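Local coordinates for protein ORF10 (PDB 6RIW) that forms the ketosynthase-chain length factor part of a polyunsaturated fatty acid synthase, whose ketosynthase probably condenses acyl units to lengthen the chain, at residues A[758-772]-A[876-890]. Residues are numbered along the deposited sequence; the frame is centred on the assembly and turned at random.
Sequences AEQVYARIDAVSFAP and SCAHLILSSSAQAHQ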
loop_
_atom_site.group_PDB
_atom_site.type_symbol
_atom_site.label_atom_id
_atom_site.label_comp_id
_atom_site.label_asym_id
_atom_site.label_seq_id
_atom_site.Cartn_x
_atom_site.Cartn_y
_atom_site.Cartn_z
ATOM N N ALA A 758 30.208 -9.819 -15.503
ATOM C CA ALA A 758 30.951 -8.826 -14.732
ATOM C C ALA A 758 30.677 -7.409 -15.219
ATOM O O ALA A 758 30.552 -6.487 -14.406
ATOM C CB ALA A 758 32.452 -9.135 -14.778
ATOM N N GLU A 759 30.537 -7.214 -16.529
ATOM C CA GLU A 759 30.395 -5.841 -17.009
ATOM C C GLU A 759 29.010 -5.256 -16.754
ATOM O O GLU A 759 28.797 -4.095 -17.082
ATOM C CB GLU A 759 30.724 -5.745 -18.503
ATOM C CG GLU A 759 29.713 -6.417 -19.433
ATOM C CD GLU A 759 29.778 -7.947 -19.370
ATOM O OE1 GLU A 759 30.796 -8.517 -18.877
ATOM O OE2 GLU A 759 28.799 -8.584 -19.805
ATOM N N GLN A 760 28.085 -6.018 -16.170
ATOM C CA GLN A 760 26.773 -5.501 -15.799
ATOM C C GLN A 760 26.732 -4.873 -14.416
ATOM O O GLN A 760 25.788 -4.138 -14.124
ATOM C CB GLN A 760 25.742 -6.630 -15.783
ATOM C CG GLN A 760 25.533 -7.332 -17.101
ATOM C CD GLN A 760 24.343 -8.235 -17.010
ATOM O OE1 GLN A 760 24.450 -9.381 -16.553
ATOM N NE2 GLN A 760 23.179 -7.711 -17.390
ATOM N N VAL A 761 27.673 -5.201 -13.537
ATOM C CA VAL A 761 27.459 -5.079 -12.102
ATOM C C VAL A 761 27.972 -3.730 -11.604
ATOM O O VAL A 761 29.149 -3.402 -11.774
ATOM C CB VAL A 761 28.136 -6.231 -11.349
ATOM C CG1 VAL A 761 27.935 -6.062 -9.856
ATOM C CG2 VAL A 761 27.557 -7.554 -11.836
ATOM N N TYR A 762 27.076 -2.944 -10.997
ATOM C CA TYR A 762 27.525 -1.773 -10.253
ATOM C C TYR A 762 28.205 -2.197 -8.965
ATOM O O TYR A 762 29.366 -1.855 -8.715
ATOM C CB TYR A 762 26.351 -0.841 -9.943
ATOM C CG TYR A 762 25.810 -0.033 -11.108
ATOM C CD1 TYR A 762 26.376 1.186 -11.449
ATOM C CD2 TYR A 762 24.715 -0.485 -11.844
ATOM C CE1 TYR A 762 25.870 1.952 -12.494
ATOM C CE2 TYR A 762 24.190 0.268 -12.888
ATOM C CZ TYR A 762 24.777 1.495 -13.204
ATOM O OH TYR A 762 24.272 2.219 -14.245
ATOM N N ALA A 763 27.481 -2.950 -8.131
ATOM C CA ALA A 763 27.914 -3.403 -6.820
ATOM C C ALA A 763 27.021 -4.579 -6.457
ATOM O O ALA A 763 25.994 -4.808 -7.098
ATOM C CB ALA A 763 27.796 -2.276 -5.768
ATOM N N ARG A 764 27.434 -5.346 -5.456
ATOM C CA ARG A 764 26.633 -6.448 -4.952
ATOM C C ARG A 764 26.045 -6.075 -3.603
ATOM O O ARG A 764 26.718 -5.449 -2.783
ATOM C CB ARG A 764 27.472 -7.715 -4.806
ATOM C CG ARG A 764 27.534 -8.479 -6.095
ATOM C CD ARG A 764 28.402 -9.721 -6.002
ATOM N NE ARG A 764 28.551 -10.165 -7.381
ATOM C CZ ARG A 764 29.529 -9.764 -8.182
ATOM N NH1 ARG A 764 29.563 -10.194 -9.435
ATOM N NH2 ARG A 764 30.488 -8.972 -7.712
ATOM N N ILE A 765 24.803 -6.488 -3.359
ATOM C CA ILE A 765 24.244 -6.470 -2.009
ATOM C C ILE A 765 24.583 -7.816 -1.370
ATOM O O ILE A 765 23.987 -8.849 -1.691
ATOM C CB ILE A 765 22.736 -6.205 -2.000
ATOM C CG1 ILE A 765 22.415 -4.936 -2.788
ATOM C CG2 ILE A 765 22.277 -6.056 -0.553
ATOM C CD1 ILE A 765 20.890 -4.602 -2.900
ATOM N N ASP A 766 25.543 -7.804 -0.445
ATOM C CA ASP A 766 25.988 -9.056 0.159
ATOM C C ASP A 766 25.082 -9.499 1.300
ATOM O O ASP A 766 25.012 -10.695 1.599
ATOM C CB ASP A 766 27.423 -8.918 0.667
ATOM C CG ASP A 766 28.449 -9.005 -0.455
ATOM O OD1 ASP A 766 28.150 -9.620 -1.503
ATOM O OD2 ASP A 766 29.556 -8.449 -0.290
ATOM N N ALA A 767 24.389 -8.568 1.954
ATOM C CA ALA A 767 23.546 -8.955 3.066
ATOM C C ALA A 767 22.573 -7.833 3.373
ATOM O O ALA A 767 22.916 -6.657 3.245
ATOM C CB ALA A 767 24.378 -9.258 4.322
ATOM N N VAL A 768 21.370 -8.207 3.785
ATOM C CA VAL A 768 20.448 -7.286 4.449
ATOM C C VAL A 768 19.896 -8.020 5.661
ATOM O O VAL A 768 19.469 -9.174 5.551
ATOM C CB VAL A 768 19.322 -6.794 3.516
ATOM C CG1 VAL A 768 18.453 -7.951 3.019
ATOM C CG2 VAL A 768 18.461 -5.713 4.228
ATOM N N SER A 769 19.965 -7.386 6.824
ATOM C CA SER A 769 19.505 -7.993 8.062
ATOM C C SER A 769 18.698 -6.970 8.839
ATOM O O SER A 769 18.892 -5.769 8.674
ATOM C CB SER A 769 20.671 -8.472 8.929
ATOM O OG SER A 769 21.369 -9.505 8.257
ATOM N N PHE A 770 17.813 -7.463 9.715
ATOM C CA PHE A 770 16.938 -6.622 10.522
ATOM C C PHE A 770 16.995 -7.046 11.978
ATOM O O PHE A 770 17.260 -8.212 12.281
ATOM C CB PHE A 770 15.481 -6.728 10.048
ATOM C CG PHE A 770 15.275 -6.241 8.650
ATOM C CD1 PHE A 770 15.539 -7.077 7.570
ATOM C CD2 PHE A 770 14.841 -4.953 8.412
ATOM C CE1 PHE A 770 15.360 -6.624 6.271
ATOM C CE2 PHE A 770 14.649 -4.502 7.094
ATOM C CZ PHE A 770 14.922 -5.354 6.038
ATOM N N ALA A 771 16.683 -6.108 12.876
ATOM C CA ALA A 771 16.505 -6.399 14.290
ATOM C C ALA A 771 15.345 -5.551 14.785
ATOM O O ALA A 771 15.192 -4.406 14.339
ATOM C CB ALA A 771 17.769 -6.103 15.116
ATOM N N PRO A 772 14.479 -6.090 15.647
ATOM C CA PRO A 772 13.392 -5.273 16.202
ATOM C C PRO A 772 13.941 -4.132 17.045
ATOM O O PRO A 772 14.947 -4.281 17.748
ATOM C CB PRO A 772 12.601 -6.263 17.075
ATOM C CG PRO A 772 13.018 -7.613 16.617
ATOM C CD PRO A 772 14.429 -7.478 16.137
ATOM N N SER A 876 12.109 -0.929 13.363
ATOM C CA SER A 876 13.127 -1.958 13.214
ATOM C C SER A 876 14.374 -1.324 12.620
ATOM O O SER A 876 14.328 -0.267 11.975
ATOM C CB SER A 876 12.634 -3.142 12.362
ATOM O OG SER A 876 12.370 -2.728 11.046
ATOM N N CYS A 877 15.505 -1.936 12.908
ATOM C CA CYS A 877 16.763 -1.498 12.345
ATOM C C CYS A 877 17.111 -2.418 11.183
ATOM O O CYS A 877 17.056 -3.644 11.322
ATOM C CB CYS A 877 17.869 -1.526 13.396
ATOM S SG CYS A 877 19.450 -1.113 12.639
ATOM N N ALA A 878 17.437 -1.830 10.042
ATOM C CA ALA A 878 17.959 -2.551 8.896
ATOM C C ALA A 878 19.448 -2.259 8.776
ATOM O O ALA A 878 19.892 -1.133 9.029
ATOM C CB ALA A 878 17.234 -2.148 7.598
ATOM N N HIS A 879 20.221 -3.274 8.411
ATOM C CA HIS A 879 21.644 -3.080 8.149
ATOM C C HIS A 879 22.035 -3.861 6.903
ATOM O O HIS A 879 21.693 -5.045 6.777
ATOM C CB HIS A 879 22.488 -3.525 9.352
ATOM C CG HIS A 879 23.766 -2.753 9.521
ATOM N ND1 HIS A 879 23.819 -1.498 10.100
ATOM C CD2 HIS A 879 25.044 -3.078 9.204
ATOM C CE1 HIS A 879 25.077 -1.082 10.117
ATOM N NE2 HIS A 879 25.841 -2.024 9.583
ATOM N N LEU A 880 22.739 -3.201 5.985
ATOM C CA LEU A 880 23.110 -3.815 4.716
ATOM C C LEU A 880 24.613 -3.727 4.527
ATOM O O LEU A 880 25.248 -2.760 4.959
ATOM C CB LEU A 880 22.447 -3.128 3.519
ATOM C CG LEU A 880 20.934 -3.209 3.410
ATOM C CD1 LEU A 880 20.293 -2.143 4.270
ATOM C CD2 LEU A 880 20.521 -3.009 1.942
ATOM N N ILE A 881 25.167 -4.720 3.843
ATOM C CA ILE A 881 26.561 -4.683 3.398
ATOM C C ILE A 881 26.559 -4.753 1.880
ATOM O O ILE A 881 26.002 -5.692 1.305
ATOM C CB ILE A 881 27.390 -5.846 3.974
ATOM C CG1 ILE A 881 27.373 -5.854 5.508
ATOM C CG2 ILE A 881 28.800 -5.786 3.404
ATOM C CD1 ILE A 881 27.994 -4.579 6.153
ATOM N N LEU A 882 27.172 -3.767 1.231
ATOM C CA LEU A 882 27.347 -3.766 -0.212
ATOM C C LEU A 882 28.836 -3.856 -0.515
ATOM O O LEU A 882 29.664 -3.397 0.279
ATOM C CB LEU A 882 26.784 -2.489 -0.849
ATOM C CG LEU A 882 25.289 -2.508 -1.168
ATOM C CD1 LEU A 882 24.457 -2.549 0.135
ATOM C CD2 LEU A 882 24.931 -1.306 -2.031
ATOM N N SER A 883 29.181 -4.430 -1.669
ATOM C CA SER A 883 30.598 -4.624 -1.969
ATOM C C SER A 883 30.871 -4.290 -3.426
ATOM O O SER A 883 29.993 -4.408 -4.284
ATOM C CB SER A 883 31.035 -6.058 -1.613
ATOM O OG SER A 883 30.485 -6.989 -2.526
ATOM N N SER A 884 32.092 -3.823 -3.692
ATOM C CA SER A 884 32.481 -3.507 -5.052
ATOM C C SER A 884 32.679 -4.789 -5.851
ATOM O O SER A 884 32.865 -5.877 -5.300
ATOM C CB SER A 884 33.762 -2.665 -5.069
ATOM O OG SER A 884 34.798 -3.333 -4.373
ATOM N N SER A 885 32.660 -4.638 -7.162
ATOM C CA SER A 885 32.784 -5.753 -8.088
ATOM C C SER A 885 34.015 -5.554 -8.970
ATOM O O SER A 885 34.733 -4.548 -8.863
ATOM C CB SER A 885 31.524 -5.881 -8.932
ATOM O OG SER A 885 31.465 -4.831 -9.871
ATOM N N ALA A 886 34.218 -6.514 -9.883
ATOM C CA ALA A 886 35.461 -6.588 -10.647
ATOM C C ALA A 886 35.574 -5.478 -11.679
ATOM O O ALA A 886 36.669 -4.951 -11.898
ATOM C CB ALA A 886 35.576 -7.960 -11.335
ATOM N N GLN A 887 34.472 -5.134 -12.356
ATOM C CA GLN A 887 34.471 -4.170 -13.444
ATOM C C GLN A 887 33.481 -3.057 -13.140
ATOM O O GLN A 887 32.528 -3.259 -12.387
ATOM C CB GLN A 887 34.036 -4.796 -14.784
ATOM C CG GLN A 887 34.685 -6.103 -15.179
ATOM C CD GLN A 887 34.418 -6.458 -16.653
ATOM O OE1 GLN A 887 34.008 -5.602 -17.451
ATOM N NE2 GLN A 887 34.605 -7.737 -17.003
ATOM N N ALA A 888 33.676 -1.903 -13.782
ATOM C CA ALA A 888 32.645 -0.874 -13.787
ATOM C C ALA A 888 31.507 -1.298 -14.706
ATOM O O ALA A 888 31.730 -1.942 -15.735
ATOM C CB ALA A 888 33.218 0.473 -14.236
ATOM N N HIS A 889 30.277 -0.973 -14.300
ATOM C CA HIS A 889 29.097 -1.243 -15.106
ATOM C C HIS A 889 29.203 -0.568 -16.463
ATOM O O HIS A 889 29.562 0.604 -16.556
ATOM C CB HIS A 889 27.853 -0.726 -14.366
ATOM C CG HIS A 889 26.623 -0.637 -15.210
ATOM N ND1 HIS A 889 25.735 -1.682 -15.334
ATOM C CD2 HIS A 889 26.078 0.403 -15.889
ATOM C CE1 HIS A 889 24.711 -1.303 -16.083
ATOM N NE2 HIS A 889 24.901 -0.046 -16.441
ATOM N N GLN A 890 28.840 -1.298 -17.515
ATOM C CA GLN A 890 28.909 -0.792 -18.878
ATOM C C GLN A 890 27.541 -0.265 -19.294
ATOM O O GLN A 890 26.537 -0.983 -19.203
ATOM C CB GLN A 890 29.377 -1.894 -19.830
ATOM C CG GLN A 890 29.391 -1.502 -21.301
ATOM C CD GLN A 890 30.313 -2.407 -22.119
ATOM O OE1 GLN A 890 30.318 -3.627 -21.943
ATOM N NE2 GLN A 890 31.097 -1.808 -23.010
HETATM O O HOH W 1 31.916 -6.465 -12.087
HETATM O O HOH W 2 25.864 -3.623 -18.722
#
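Strands 763-772 and 876-884 run antiparallel, with reciprocal backbone hydrogen bonds at Arg-764 with Ser-883, Ser-769 with His-879 and Ala-771 with Cys-877. A classic beta bulge interrupts the pairing, since Asp-766 and Ala-767 both face Ile-881: Asp-766 N gives Ile-881 O a bond of 2.8 Å, Ala-767 N adds a weak one, and Ile-881 N donates to Ala-767 O. At the bulge the carboxylate of Asp-766 turns to Ser-883, whose OG donates to Asp-766 OD2 (2.8 Å) from above the carboxylate plane. On the face bearing Ile-765, Val-768 and Phe-770, CG2 of Val-768 packs against CG of Leu-880 at 3.6 Å, the two side chains lying alongside each other, while CE2 of Phe-770 meets CB of Ala-878.

Beyond the strands, His-889 packs on Tyr-762. With CG swung anti to the backbone N (chi1 166°), its ring stacks offset on that of Tyr-762, the planes 16° apart. Its ND1 donates a nearly straight bond of 2.7 Å to Gln-760 O, which lies in the imidazole plane, although ND1 itself sits above the carbonyl plane of Gln-760. Asp-567 clamps the pair, bonding His-889 NE2 through OD1 and Tyr-762 OH through OD2; with ND1 already a donor, the aspartate would probably favour a protonated imidazole. Replacing Tyr-762 by an alanine is likely to leave one imidazole face without its stacking partner and Asp-567 with one bond fewer.

Within the second ketosynthase-like unit of the chain, strand 763-772 lies between 469-478 and 876-884, and the latter pairs onward with 865-870; helix 776-790 packs against Ala-767, Ser-769 and His-879.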